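Local coordinates for protein probable thiosulfate sulfurtransferase (Thermus thermophilus, PDB 2EG4) that probably transfers sulfur from thiosulfate to an acceptor such as cyanide, as rhodaneses do, and carries a bound zinc ion, at residues N2-A7 and P63-D68; V10-R15 and S73-T78; L29-P34 and F80-G85; L54-G59 and T111-K116; G86-L91 and K116-W121. One frame throughout, in Å; residues are numbered along the deposited sequence.

Interaction 1 (N2-A7 and P63-D68); sequences NLPEDA and PVVLYD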
# COMPACT_ATOMS: atom_id res chain seq x y z
N ASN A 2 1.13 -11.89 -17.76
CA ASN A 2 1.52 -11.07 -18.91
C ASN A 2 1.84 -9.67 -18.44
O ASN A 2 1.29 -9.22 -17.44
CB ASN A 2 0.38 -11.01 -19.92
CG ASN A 2 0.17 -12.32 -20.65
OD1 ASN A 2 -0.96 -12.76 -20.85
ND2 ASN A 2 1.27 -12.94 -21.06
N LEU A 3 2.70 -8.99 -19.17
CA LEU A 3 3.13 -7.65 -18.83
C LEU A 3 2.60 -6.62 -19.80
O LEU A 3 2.46 -6.89 -21.00
CB LEU A 3 4.65 -7.56 -18.86
CG LEU A 3 5.44 -8.52 -17.96
CD1 LEU A 3 6.93 -8.47 -18.34
CD2 LEU A 3 5.24 -8.10 -16.51
N PRO A 4 2.29 -5.41 -19.30
CA PRO A 4 1.79 -4.37 -20.20
C PRO A 4 2.96 -3.84 -21.03
O PRO A 4 4.12 -4.02 -20.67
CB PRO A 4 1.23 -3.33 -19.24
CG PRO A 4 2.15 -3.46 -18.03
CD PRO A 4 2.24 -4.97 -17.89
N GLU A 5 2.68 -3.15 -22.13
CA GLU A 5 3.75 -2.63 -22.98
C GLU A 5 4.52 -1.44 -22.44
O GLU A 5 3.96 -0.55 -21.80
CB GLU A 5 3.19 -2.24 -24.35
CG GLU A 5 2.48 -3.37 -25.04
CD GLU A 5 3.34 -4.61 -25.11
OE1 GLU A 5 4.42 -4.53 -25.75
OE2 GLU A 5 2.94 -5.64 -24.53
N ASP A 6 5.83 -1.44 -22.72
CA ASP A 6 6.74 -0.36 -22.35
C ASP A 6 6.66 0.04 -20.90
O ASP A 6 6.65 1.23 -20.57
CB ASP A 6 6.47 0.88 -23.21
CG ASP A 6 6.40 0.56 -24.69
OD1 ASP A 6 7.40 0.05 -25.23
OD2 ASP A 6 5.33 0.82 -25.30
N ALA A 7 6.61 -0.95 -20.03
CA ALA A 7 6.50 -0.66 -18.62
C ALA A 7 7.82 -0.28 -18.00
O ALA A 7 8.90 -0.63 -18.50
CB ALA A 7 5.92 -1.86 -17.89
N PRO A 63 2.89 2.49 -17.96
CA PRO A 63 2.49 1.67 -16.82
C PRO A 63 3.72 1.27 -16.02
O PRO A 63 4.83 1.20 -16.55
CB PRO A 63 1.84 0.47 -17.48
CG PRO A 63 2.77 0.25 -18.65
CD PRO A 63 3.01 1.66 -19.18
N VAL A 64 3.52 1.03 -14.73
CA VAL A 64 4.62 0.61 -13.87
C VAL A 64 4.31 -0.79 -13.36
O VAL A 64 3.19 -1.08 -12.93
CB VAL A 64 4.82 1.56 -12.64
CG1 VAL A 64 5.90 0.97 -11.68
CG2 VAL A 64 5.25 2.93 -13.13
N VAL A 65 5.30 -1.67 -13.45
CA VAL A 65 5.12 -3.03 -12.96
C VAL A 65 6.04 -3.18 -11.75
O VAL A 65 7.25 -3.06 -11.89
CB VAL A 65 5.51 -4.10 -14.01
CG1 VAL A 65 5.47 -5.48 -13.37
CG2 VAL A 65 4.51 -4.07 -15.18
N LEU A 66 5.45 -3.42 -10.58
CA LEU A 66 6.27 -3.59 -9.39
C LEU A 66 6.40 -5.08 -9.07
O LEU A 66 5.42 -5.82 -9.13
CB LEU A 66 5.65 -2.87 -8.18
CG LEU A 66 5.48 -1.35 -8.30
CD1 LEU A 66 4.06 -1.03 -8.82
CD2 LEU A 66 5.70 -0.70 -6.93
N TYR A 67 7.60 -5.52 -8.70
CA TYR A 67 7.76 -6.93 -8.39
C TYR A 67 8.54 -7.17 -7.09
O TYR A 67 9.34 -6.34 -6.66
CB TYR A 67 8.44 -7.66 -9.57
CG TYR A 67 9.90 -7.30 -9.81
CD1 TYR A 67 10.94 -7.97 -9.13
CD2 TYR A 67 10.25 -6.29 -10.71
CE1 TYR A 67 12.28 -7.63 -9.36
CE2 TYR A 67 11.59 -5.96 -10.96
CZ TYR A 67 12.60 -6.63 -10.27
OH TYR A 67 13.92 -6.30 -10.52
N ASP A 68 8.26 -8.31 -6.46
CA ASP A 68 8.90 -8.71 -5.21
C ASP A 68 8.69 -10.22 -5.15
O ASP A 68 8.01 -10.82 -6.00
CB ASP A 68 8.23 -7.99 -4.03
CG ASP A 68 9.11 -7.94 -2.78
OD1 ASP A 68 9.99 -8.82 -2.60
OD2 ASP A 68 8.90 -7.01 -1.98
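Pro63 O is approached from two neighbouring residues: Ala7 CA brings a CA-H...O contact to it at 3.2 Å, and the backbone of Val8 hydrogen-bonds to Pro63. In this way the N-terminal loop is led into strand 8-11 of the parallel rhodanese sheet, next to strand 64-67. Pro63 follows a cis peptide bond, and its ring lies against the loop. Pro63 CG touches Pro4 CG at 3.8 Å, the two rings running antiparallel past one another, and comes within 3.5 Å of Glu5 O. An alanine here would probably leave a gap beside Pro4, Glu5 O and Ala7 CB where CG and CD now pack, and would make the cis peptide harder to keep. Beyond Pro63, Val65 faces the loop. Its CG2, anti to the carbonyl carbon, meets Pro4 CD at 3.6 Å and Ala7 CB at 3.8 Å. Its other methyl, Val65 CG1, is met by Leu3 CD2 at 4.1 Å, the side chains set roughly perpendicular.

Interaction 2 (V10-R15 and S73-T78); sequences VDTRPR and SRLCRT. With SO4 (sulfate ion), chain F.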
# COMPACT_ATOMS: atom_id res chain seq x y z
N VAL A 10 9.77 -1.67 -11.29
CA VAL A 10 10.17 -1.24 -9.95
C VAL A 10 10.28 -2.49 -9.08
O VAL A 10 9.33 -3.24 -8.93
CB VAL A 10 9.15 -0.25 -9.35
CG1 VAL A 10 9.51 0.07 -7.88
CG2 VAL A 10 9.15 1.02 -10.21
N ASP A 11 11.48 -2.68 -8.52
CA ASP A 11 11.85 -3.83 -7.68
C ASP A 11 11.73 -3.37 -6.22
O ASP A 11 12.49 -2.50 -5.79
CB ASP A 11 13.31 -4.14 -8.02
CG ASP A 11 13.82 -5.44 -7.41
OD1 ASP A 11 13.37 -5.82 -6.30
OD2 ASP A 11 14.70 -6.07 -8.06
N THR A 12 10.81 -3.97 -5.45
CA THR A 12 10.62 -3.54 -4.06
C THR A 12 11.36 -4.38 -3.02
O THR A 12 11.14 -4.24 -1.82
CB THR A 12 9.11 -3.47 -3.71
OG1 THR A 12 8.56 -4.79 -3.64
CG2 THR A 12 8.37 -2.75 -4.82
N ARG A 13 12.26 -5.24 -3.48
CA ARG A 13 13.03 -6.08 -2.56
C ARG A 13 14.10 -5.27 -1.85
O ARG A 13 14.41 -4.14 -2.25
CB ARG A 13 13.71 -7.21 -3.35
CG ARG A 13 12.72 -8.14 -4.05
CD ARG A 13 13.49 -9.19 -4.87
NE ARG A 13 14.27 -8.55 -5.94
CZ ARG A 13 15.32 -9.10 -6.55
NH1 ARG A 13 15.73 -10.33 -6.20
NH2 ARG A 13 15.97 -8.44 -7.50
N PRO A 14 14.67 -5.82 -0.77
CA PRO A 14 15.72 -5.10 -0.05
C PRO A 14 16.89 -4.86 -1.03
O PRO A 14 17.12 -5.64 -1.98
CB PRO A 14 16.09 -6.07 1.07
CG PRO A 14 14.78 -6.76 1.36
CD PRO A 14 14.24 -7.03 -0.04
N ARG A 15 17.64 -3.79 -0.81
CA ARG A 15 18.74 -3.46 -1.70
C ARG A 15 19.73 -4.59 -1.98
O ARG A 15 20.17 -4.74 -3.11
CB ARG A 15 19.47 -2.20 -1.20
CG ARG A 15 20.65 -1.77 -2.08
CD ARG A 15 20.95 -0.27 -1.92
NE ARG A 15 20.17 0.56 -2.84
CZ ARG A 15 20.39 0.65 -4.15
NH1 ARG A 15 21.38 -0.03 -4.71
NH2 ARG A 15 19.61 1.41 -4.91
N SER A 73 4.15 -7.01 2.02
CA SER A 73 3.56 -5.75 2.45
C SER A 73 4.41 -4.61 1.88
O SER A 73 3.87 -3.56 1.55
CB SER A 73 3.49 -5.67 3.99
OG SER A 73 4.77 -5.59 4.56
N ARG A 74 5.72 -4.82 1.72
CA ARG A 74 6.54 -3.75 1.14
C ARG A 74 6.17 -3.54 -0.33
O ARG A 74 6.10 -2.41 -0.80
CB ARG A 74 8.05 -4.01 1.31
CG ARG A 74 8.58 -5.17 0.51
CD ARG A 74 9.98 -5.58 0.98
NE ARG A 74 10.31 -6.85 0.34
CZ ARG A 74 11.03 -7.83 0.89
NH1 ARG A 74 11.51 -7.72 2.12
NH2 ARG A 74 11.28 -8.92 0.17
N LEU A 75 5.87 -4.62 -1.06
CA LEU A 75 5.45 -4.48 -2.45
C LEU A 75 4.12 -3.72 -2.55
O LEU A 75 3.99 -2.79 -3.32
CB LEU A 75 5.30 -5.86 -3.09
CG LEU A 75 4.59 -5.91 -4.45
CD1 LEU A 75 5.44 -5.20 -5.51
CD2 LEU A 75 4.36 -7.37 -4.86
N CYS A 76 3.13 -4.11 -1.75
CA CYS A 76 1.84 -3.46 -1.85
C CYS A 76 1.81 -2.03 -1.32
O CYS A 76 1.14 -1.18 -1.89
CB CYS A 76 0.80 -4.33 -1.16
SG CYS A 76 0.58 -5.92 -1.99
N ARG A 77 2.56 -1.72 -0.27
CA ARG A 77 2.52 -0.33 0.20
C ARG A 77 3.22 0.55 -0.84
O ARG A 77 2.77 1.64 -1.12
CB ARG A 77 3.20 -0.16 1.56
CG ARG A 77 2.77 1.17 2.23
CD ARG A 77 3.59 1.44 3.50
NE ARG A 77 3.04 2.54 4.31
CZ ARG A 77 3.69 3.66 4.62
NH1 ARG A 77 4.94 3.87 4.19
NH2 ARG A 77 3.11 4.55 5.42
N THR A 78 4.29 0.03 -1.44
CA THR A 78 4.98 0.80 -2.46
C THR A 78 4.06 0.97 -3.67
O THR A 78 3.94 2.07 -4.20
CB THR A 78 6.33 0.14 -2.83
OG1 THR A 78 7.13 -0.01 -1.64
CG2 THR A 78 7.11 1.03 -3.81
S SO4 F . 17.65 3.01 -2.25
O1 SO4 F . 18.26 1.90 -1.44
O2 SO4 F . 16.41 3.50 -1.56
O3 SO4 F . 18.63 4.14 -2.36
O4 SO4 F . 17.30 2.51 -3.62
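Thr12 OG1 and Arg74 CG both lie between their own backbone N and carbonyl carbon (chi1 70° and 68°), a crowded position that turns each group into the space between the loop after strand 8-11 and the start of helix 73-84 in this rhodanese-like domain. Thr12 OG1 rests on the helix backbone, 3.3 Å from Leu75 CA, while Thr12 CG2 touches Thr78 CB at 4.1 Å. Arg74, extended from CG to NE, passes Thr12 O with its CD at 3.3 Å. Its guanidinium is covered on one face by Pro14 CD, 3.3 Å above the plane and over its centre. Within the loop, Arg13 pairs with Asp11 through two nitrogens, NE to OD1 at 2.9 Å and NH2 to OD2 at 2.7 Å, and Asp11 OD1 also closes an Asx turn with Arg13 N. Arg15 NE binds O1 of a sulfate, probably from the crystallisation liquor, at 2.7 Å, and His28 shares that ion. An alanine in place of Arg74 would probably uncover Pro14 and leave Asp68 without its salt-bridge mate. Asp68 OD2 takes Arg74 NE and the hydroxyls of Thr12 and Thr72, a grouping likely to keep this buried carboxylate ionised.

Interaction 3 (L29-P34 and F80-G85); sequences LDLSAP and FFLGLG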
# COMPACT_ATOMS: atom_id res chain seq x y z
N LEU A 29 13.00 0.49 -5.33
CA LEU A 29 12.17 1.38 -4.51
C LEU A 29 11.40 0.59 -3.44
O LEU A 29 10.67 -0.34 -3.78
CB LEU A 29 11.14 2.12 -5.36
CG LEU A 29 10.28 3.11 -4.54
CD1 LEU A 29 11.15 4.23 -3.94
CD2 LEU A 29 9.19 3.68 -5.45
N ASP A 30 11.57 0.98 -2.18
CA ASP A 30 10.83 0.37 -1.06
C ASP A 30 10.27 1.51 -0.21
O ASP A 30 11.03 2.22 0.48
CB ASP A 30 11.71 -0.53 -0.22
CG ASP A 30 10.95 -1.15 0.96
OD1 ASP A 30 9.90 -0.60 1.35
OD2 ASP A 30 11.40 -2.17 1.51
N LEU A 31 8.96 1.74 -0.27
CA LEU A 31 8.35 2.82 0.49
C LEU A 31 7.70 2.40 1.80
O LEU A 31 6.71 3.00 2.21
CB LEU A 31 7.31 3.56 -0.37
CG LEU A 31 7.92 4.32 -1.54
CD1 LEU A 31 6.85 4.96 -2.42
CD2 LEU A 31 8.93 5.35 -0.98
N SER A 32 8.26 1.37 2.45
CA SER A 32 7.72 0.91 3.74
C SER A 32 7.92 1.91 4.88
O SER A 32 7.16 1.94 5.86
CB SER A 32 8.40 -0.40 4.17
OG SER A 32 8.21 -1.46 3.27
N ALA A 33 8.96 2.72 4.78
CA ALA A 33 9.34 3.62 5.87
C ALA A 33 8.54 4.86 6.27
O ALA A 33 8.24 5.06 7.45
CB ALA A 33 10.79 4.02 5.68
N PRO A 34 8.21 5.73 5.30
CA PRO A 34 7.46 6.94 5.61
C PRO A 34 6.10 6.75 6.27
O PRO A 34 5.22 6.14 5.68
CB PRO A 34 7.31 7.62 4.24
CG PRO A 34 8.41 7.05 3.43
CD PRO A 34 8.45 5.61 3.86
N PHE A 80 0.92 0.92 -3.68
CA PHE A 80 -0.16 1.79 -3.25
C PHE A 80 0.24 3.26 -3.43
O PHE A 80 -0.55 4.05 -3.95
CB PHE A 80 -0.53 1.54 -1.80
CG PHE A 80 -1.70 2.38 -1.35
CD1 PHE A 80 -2.99 2.12 -1.83
CD2 PHE A 80 -1.49 3.49 -0.53
CE1 PHE A 80 -4.05 2.96 -1.50
CE2 PHE A 80 -2.56 4.34 -0.20
CZ PHE A 80 -3.83 4.07 -0.69
N PHE A 81 1.44 3.61 -3.03
CA PHE A 81 1.88 5.00 -3.21
C PHE A 81 1.95 5.37 -4.70
O PHE A 81 1.53 6.45 -5.10
CB PHE A 81 3.26 5.22 -2.59
CG PHE A 81 3.24 5.50 -1.12
CD1 PHE A 81 2.75 6.72 -0.65
CD2 PHE A 81 3.73 4.59 -0.22
CE1 PHE A 81 2.78 7.01 0.72
CE2 PHE A 81 3.77 4.86 1.16
CZ PHE A 81 3.29 6.08 1.63
N LEU A 82 2.53 4.49 -5.53
CA LEU A 82 2.64 4.84 -6.94
C LEU A 82 1.27 4.99 -7.60
O LEU A 82 1.06 5.92 -8.39
CB LEU A 82 3.52 3.80 -7.67
CG LEU A 82 5.02 4.14 -7.75
CD1 LEU A 82 5.53 4.60 -6.41
CD2 LEU A 82 5.83 2.94 -8.26
N GLY A 83 0.33 4.10 -7.26
CA GLY A 83 -1.01 4.19 -7.82
C GLY A 83 -1.74 5.42 -7.28
O GLY A 83 -2.52 6.07 -7.98
N LEU A 84 -1.48 5.73 -6.02
CA LEU A 84 -2.09 6.90 -5.37
C LEU A 84 -1.63 8.20 -6.05
O LEU A 84 -2.34 9.21 -6.03
CB LEU A 84 -1.72 6.90 -3.89
CG LEU A 84 -2.21 8.09 -3.05
CD1 LEU A 84 -3.73 8.15 -3.00
CD2 LEU A 84 -1.65 7.96 -1.65
N GLY A 85 -0.44 8.16 -6.64
CA GLY A 85 0.08 9.31 -7.34
C GLY A 85 -0.44 9.38 -8.76
O GLY A 85 -0.01 10.25 -9.54
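Apolar contacts dominate where Leu31 crosses Phe81 obliquely. Leu31 CG is anti to the carbonyl carbon (chi1 -67°), and beyond it Leu31 CD1 reaches Phe81 CB at 3.6 Å; Leu31 CB meanwhile meets the ring atom Phe81 CD2 at 3.7 Å. Leu29 and Leu82 approach tip to tip, Leu29 CD2 to Leu82 CD1 at 3.9 Å, and Leu31 CD1 adds a looser touch on Leu82 CD1 at 4.2 Å. The loop that leaves edge strand 27-28 of the parallel rhodanese sheet is thereby laid against helix 73-84, whose Leu82 also packs on Val64 and Leu66 of the central strand 64-67. Leu54 of helix 41-57 joins the same apolar cluster through Leu29 and Leu31. Two carbonyls lie by the CE2 and CZ side of the aromatic ring: Leu31 O is 3.6 Å from Phe81 CE2, and Pro34 O sits farther off, at the ring edge near its plane. Hydrogen bonds shape the loop itself. Asp30 OD1 accepts from Ser32 N at 2.8 Å, an Asx turn, and from Ser32 OG at 2.7 Å through its syn lone pair. From the helix, Arg77 binds both Leu31 O and Pro34 O, while Thr78 OG1 pairs with Leu31 N.

Interaction 4 (L54-G59 and T111-K116); sequences LFQTLG and TEVVAK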
# COMPACT_ATOMS: atom_id res chain seq x y z
N LEU A 54 9.54 12.02 -6.68
CA LEU A 54 9.97 10.63 -6.75
C LEU A 54 9.80 10.06 -8.15
O LEU A 54 10.71 9.41 -8.68
CB LEU A 54 9.16 9.80 -5.76
CG LEU A 54 9.47 8.30 -5.71
CD1 LEU A 54 10.86 8.04 -5.14
CD2 LEU A 54 8.42 7.63 -4.83
N PHE A 55 8.64 10.30 -8.74
CA PHE A 55 8.36 9.82 -10.09
C PHE A 55 9.36 10.39 -11.09
O PHE A 55 9.86 9.67 -11.95
CB PHE A 55 6.95 10.22 -10.52
CG PHE A 55 5.83 9.60 -9.70
CD1 PHE A 55 6.09 8.70 -8.67
CD2 PHE A 55 4.51 9.91 -9.99
CE1 PHE A 55 5.03 8.12 -7.93
CE2 PHE A 55 3.46 9.35 -9.28
CZ PHE A 55 3.72 8.45 -8.25
N GLN A 56 9.66 11.68 -10.97
CA GLN A 56 10.61 12.30 -11.90
C GLN A 56 12.03 11.80 -11.70
O GLN A 56 12.73 11.50 -12.67
CB GLN A 56 10.56 13.82 -11.76
CG GLN A 56 9.19 14.39 -12.03
CD GLN A 56 9.19 15.90 -12.18
OE1 GLN A 56 10.05 16.59 -11.62
NE2 GLN A 56 8.22 16.43 -12.91
N THR A 57 12.46 11.69 -10.45
CA THR A 57 13.81 11.24 -10.15
C THR A 57 14.05 9.80 -10.61
O THR A 57 15.15 9.49 -11.08
CB THR A 57 14.11 11.36 -8.64
OG1 THR A 57 14.01 12.73 -8.23
CG2 THR A 57 15.53 10.90 -8.34
N LEU A 58 13.03 8.94 -10.50
CA LEU A 58 13.16 7.54 -10.93
C LEU A 58 12.78 7.31 -12.40
O LEU A 58 12.86 6.19 -12.92
CB LEU A 58 12.30 6.62 -10.06
CG LEU A 58 12.78 6.44 -8.62
CD1 LEU A 58 11.92 5.38 -7.93
CD2 LEU A 58 14.22 6.03 -8.59
N GLY A 59 12.37 8.38 -13.07
CA GLY A 59 11.97 8.26 -14.46
C GLY A 59 10.76 7.36 -14.62
O GLY A 59 10.69 6.56 -15.55
N THR A 111 12.12 12.14 -15.65
CA THR A 111 10.96 12.28 -16.51
C THR A 111 10.30 13.57 -16.03
O THR A 111 10.73 14.15 -15.03
CB THR A 111 9.96 11.09 -16.40
OG1 THR A 111 9.71 10.78 -15.03
CG2 THR A 111 10.53 9.85 -17.10
N GLU A 112 9.27 14.04 -16.72
CA GLU A 112 8.61 15.27 -16.31
C GLU A 112 7.18 15.02 -15.86
O GLU A 112 6.36 15.93 -15.78
CB GLU A 112 8.62 16.29 -17.45
CG GLU A 112 10.00 16.90 -17.70
CD GLU A 112 9.98 17.97 -18.78
OE1 GLU A 112 9.65 17.64 -19.94
OE2 GLU A 112 10.30 19.14 -18.46
N VAL A 113 6.91 13.75 -15.56
CA VAL A 113 5.60 13.33 -15.11
C VAL A 113 5.26 14.09 -13.83
O VAL A 113 6.14 14.45 -13.05
CB VAL A 113 5.59 11.82 -14.80
CG1 VAL A 113 6.54 11.53 -13.66
CG2 VAL A 113 4.18 11.35 -14.46
N VAL A 114 3.97 14.32 -13.61
CA VAL A 114 3.54 15.02 -12.41
C VAL A 114 2.47 14.17 -11.75
O VAL A 114 1.52 13.75 -12.40
CB VAL A 114 2.96 16.41 -12.74
CG1 VAL A 114 2.43 17.07 -11.48
CG2 VAL A 114 4.03 17.26 -13.39
N ALA A 115 2.63 13.91 -10.47
CA ALA A 115 1.66 13.11 -9.75
C ALA A 115 0.34 13.85 -9.61
O ALA A 115 0.31 15.07 -9.55
CB ALA A 115 2.20 12.75 -8.36
N LYS A 116 -0.75 13.08 -9.58
CA LYS A 116 -2.10 13.61 -9.40
C LYS A 116 -2.75 12.63 -8.43
O LYS A 116 -3.03 11.48 -8.78
CB LYS A 116 -2.86 13.60 -10.73
CG LYS A 116 -4.25 14.19 -10.64
CD LYS A 116 -4.19 15.67 -10.32
CE LYS A 116 -5.56 16.31 -10.34
NZ LYS A 116 -5.48 17.79 -10.24
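Gln56 NE2 donates to Val113 O at 2.9 Å, with an N-H...O angle of 146° and the nitrogen standing above the carbonyl plane. The other end of the same amide is also held, since Gln56 OE1 accepts from Arg110, so the two bonds together should fix the rotation of the group. A weak bond joins the backbones, Thr111 N to Gln56 O at 3.1 Å. That oxygen also receives Gly59 N at 3.2 Å, one of the bonds of the Schellman motif that ends helix 41-57. The contact therefore ties the C-terminal end of this helix to the long loop that runs from strand 89-92 of the first sheet to helix 125-129 in the second half of the molecule. Thr111 fits against the turn: its CG2 rests on Gly59 CA at 3.4 Å, and its hydroxyl pairs with Leu60 O. Farther along, packing takes over. Val113 CG1, held between its own backbone N and carbonyl carbon (chi1 64°), presses on Phe55 CB at 3.4 Å, a close approach for two carbons. Ala115 CB reaches Phe55 CE2 at 3.7 Å, obliquely to the ring. The partial negative charge of the helix C-terminus probably strengthens the bonds that Gln56 O receives, whereas the Gln56 amide works the other way, a helix side chain giving its N-H to the loop.

Interaction 5 (G86-L91 and K116-W121); sequences GLEVQL and KLRRDW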
# COMPACT_ATOMS: atom_id res chain seq x y z
N GLY A 86 -1.33 8.45 -9.12
CA GLY A 86 -1.92 8.46 -10.45
C GLY A 86 -1.30 7.58 -11.53
O GLY A 86 -1.71 7.63 -12.69
N LEU A 87 -0.29 6.80 -11.18
CA LEU A 87 0.32 5.91 -12.17
C LEU A 87 -0.50 4.64 -12.31
O LEU A 87 -1.15 4.21 -11.36
CB LEU A 87 1.73 5.53 -11.74
CG LEU A 87 2.79 6.62 -11.75
CD1 LEU A 87 4.06 6.09 -11.10
CD2 LEU A 87 3.04 7.05 -13.18
N GLU A 88 -0.47 4.04 -13.50
CA GLU A 88 -1.16 2.78 -13.74
C GLU A 88 -0.16 1.74 -13.23
O GLU A 88 0.97 1.69 -13.70
CB GLU A 88 -1.42 2.60 -15.23
CG GLU A 88 -2.44 3.61 -15.77
CD GLU A 88 -3.73 3.63 -14.95
OE1 GLU A 88 -4.34 2.55 -14.78
OE2 GLU A 88 -4.14 4.72 -14.48
N VAL A 89 -0.55 0.95 -12.24
CA VAL A 89 0.37 -0.03 -11.66
C VAL A 89 -0.11 -1.46 -11.71
O VAL A 89 -1.32 -1.73 -11.73
CB VAL A 89 0.69 0.31 -10.16
CG1 VAL A 89 1.31 1.69 -10.08
CG2 VAL A 89 -0.59 0.28 -9.32
N GLN A 90 0.85 -2.38 -11.72
CA GLN A 90 0.54 -3.80 -11.73
C GLN A 90 1.54 -4.48 -10.80
O GLN A 90 2.70 -4.09 -10.77
CB GLN A 90 0.67 -4.36 -13.14
CG GLN A 90 0.32 -5.82 -13.27
CD GLN A 90 0.30 -6.26 -14.73
OE1 GLN A 90 -0.17 -5.52 -15.60
NE2 GLN A 90 0.80 -7.45 -15.00
N LEU A 91 1.07 -5.48 -10.06
CA LEU A 91 1.92 -6.25 -9.14
C LEU A 91 2.36 -7.53 -9.86
O LEU A 91 1.59 -8.14 -10.59
CB LEU A 91 1.13 -6.64 -7.89
CG LEU A 91 0.54 -5.53 -7.01
CD1 LEU A 91 -0.36 -6.16 -5.95
CD2 LEU A 91 1.66 -4.74 -6.37
N LYS A 116 -0.75 13.08 -9.58
CA LYS A 116 -2.10 13.61 -9.40
C LYS A 116 -2.75 12.63 -8.43
O LYS A 116 -3.03 11.48 -8.78
CB LYS A 116 -2.86 13.60 -10.73
CG LYS A 116 -4.25 14.19 -10.64
CD LYS A 116 -4.19 15.67 -10.32
CE LYS A 116 -5.56 16.31 -10.34
NZ LYS A 116 -5.48 17.79 -10.24
N LEU A 117 -3.00 13.08 -7.20
CA LEU A 117 -3.58 12.18 -6.20
C LEU A 117 -4.88 11.52 -6.53
O LEU A 117 -5.86 12.16 -6.93
CB LEU A 117 -3.78 12.89 -4.86
CG LEU A 117 -2.60 13.16 -3.92
CD1 LEU A 117 -3.18 13.46 -2.53
CD2 LEU A 117 -1.67 11.96 -3.84
N ARG A 118 -4.92 10.21 -6.33
CA ARG A 118 -6.12 9.44 -6.56
C ARG A 118 -6.80 9.37 -5.19
O ARG A 118 -6.71 8.36 -4.50
CB ARG A 118 -5.75 8.05 -7.06
CG ARG A 118 -6.69 7.50 -8.10
CD ARG A 118 -6.22 6.17 -8.66
NE ARG A 118 -4.97 6.28 -9.40
CZ ARG A 118 -4.71 5.58 -10.50
NH1 ARG A 118 -5.61 4.72 -10.97
NH2 ARG A 118 -3.55 5.73 -11.13
N ARG A 119 -7.48 10.45 -4.78
CA ARG A 119 -8.13 10.48 -3.47
C ARG A 119 -9.07 9.31 -3.27
O ARG A 119 -9.30 8.89 -2.13
CB ARG A 119 -8.90 11.79 -3.25
CG ARG A 119 -8.04 12.97 -2.82
CD ARG A 119 -7.41 12.74 -1.44
NE ARG A 119 -8.40 12.67 -0.36
CZ ARG A 119 -9.09 13.71 0.11
NH1 ARG A 119 -8.91 14.92 -0.40
NH2 ARG A 119 -9.96 13.53 1.09
N ASP A 120 -9.62 8.80 -4.36
CA ASP A 120 -10.56 7.68 -4.27
C ASP A 120 -9.93 6.40 -3.69
O ASP A 120 -10.63 5.53 -3.16
CB ASP A 120 -11.20 7.38 -5.64
CG ASP A 120 -10.19 7.27 -6.77
OD1 ASP A 120 -9.51 8.28 -7.07
OD2 ASP A 120 -10.07 6.17 -7.37
N TRP A 121 -8.61 6.29 -3.79
CA TRP A 121 -7.91 5.12 -3.26
C TRP A 121 -7.66 5.22 -1.76
O TRP A 121 -7.38 4.23 -1.08
CB TRP A 121 -6.54 5.01 -3.93
CG TRP A 121 -6.53 4.29 -5.23
CD1 TRP A 121 -7.55 4.22 -6.14
CD2 TRP A 121 -5.44 3.53 -5.77
NE1 TRP A 121 -7.16 3.45 -7.22
CE2 TRP A 121 -5.87 3.01 -7.02
CE3 TRP A 121 -4.15 3.23 -5.32
CZ2 TRP A 121 -5.05 2.20 -7.82
CZ3 TRP A 121 -3.33 2.43 -6.11
CH2 TRP A 121 -3.78 1.92 -7.35
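Gly86 and Lys116 bring their CA atoms to 5.3 Å where a Schellman motif ends helix 73-84, and Gly86 has the positive phi (96°) of that motif; a side chain there would run into Lys116 O. Arg118, centre of an inverse gamma turn, turns the edge of its guanidinium to the turn at Gly86 and Leu87, which leads into strand 89-92, the edge strand of the first rhodanese sheet. Its NH2 forms a long salt bridge to Glu88 OE2 at 3.5 Å. The carboxylate and guanidinium planes are 37° apart. Arg118 NE has a weak bond to Gly83 O, while Arg118 CD lies 3.2 Å above one face of the Trp121 ring, offset toward its rim. Val89 and Trp121 meet tip to tip, Val89 CG2 reaching CH2 at the ring edge at 4.1 Å. With the charge pair long and tilted, electrostatics probably adds little, and the join rests more on Val89 meeting Trp121 and on the loop backbone's bonds to Leu84 and Gly85 at the end of helix 73-84.

Interactions 1, 2 and 3 all lie in the first rhodanese-like domain, and their segments alternate along the chain, as expected when a parallel sheet (order 27-28, 8-11, 64-67, 89-92) is built from connections that return through helices. Interactions 2 and 3 share helix 73-84, with centres about 8 Å apart. Interaction 1 sets the N-terminal loop, just before strand 8-11, against strand 64-67, its centre about 14 Å from those of interactions 2 and 5, and interaction 5 reaches the same sheet through strand 89-92. Interactions 4 and 5 share Lys116 and follow the long loop toward the second half. The chain thus completes one domain before passing, along its surface, into the zinc-binding one.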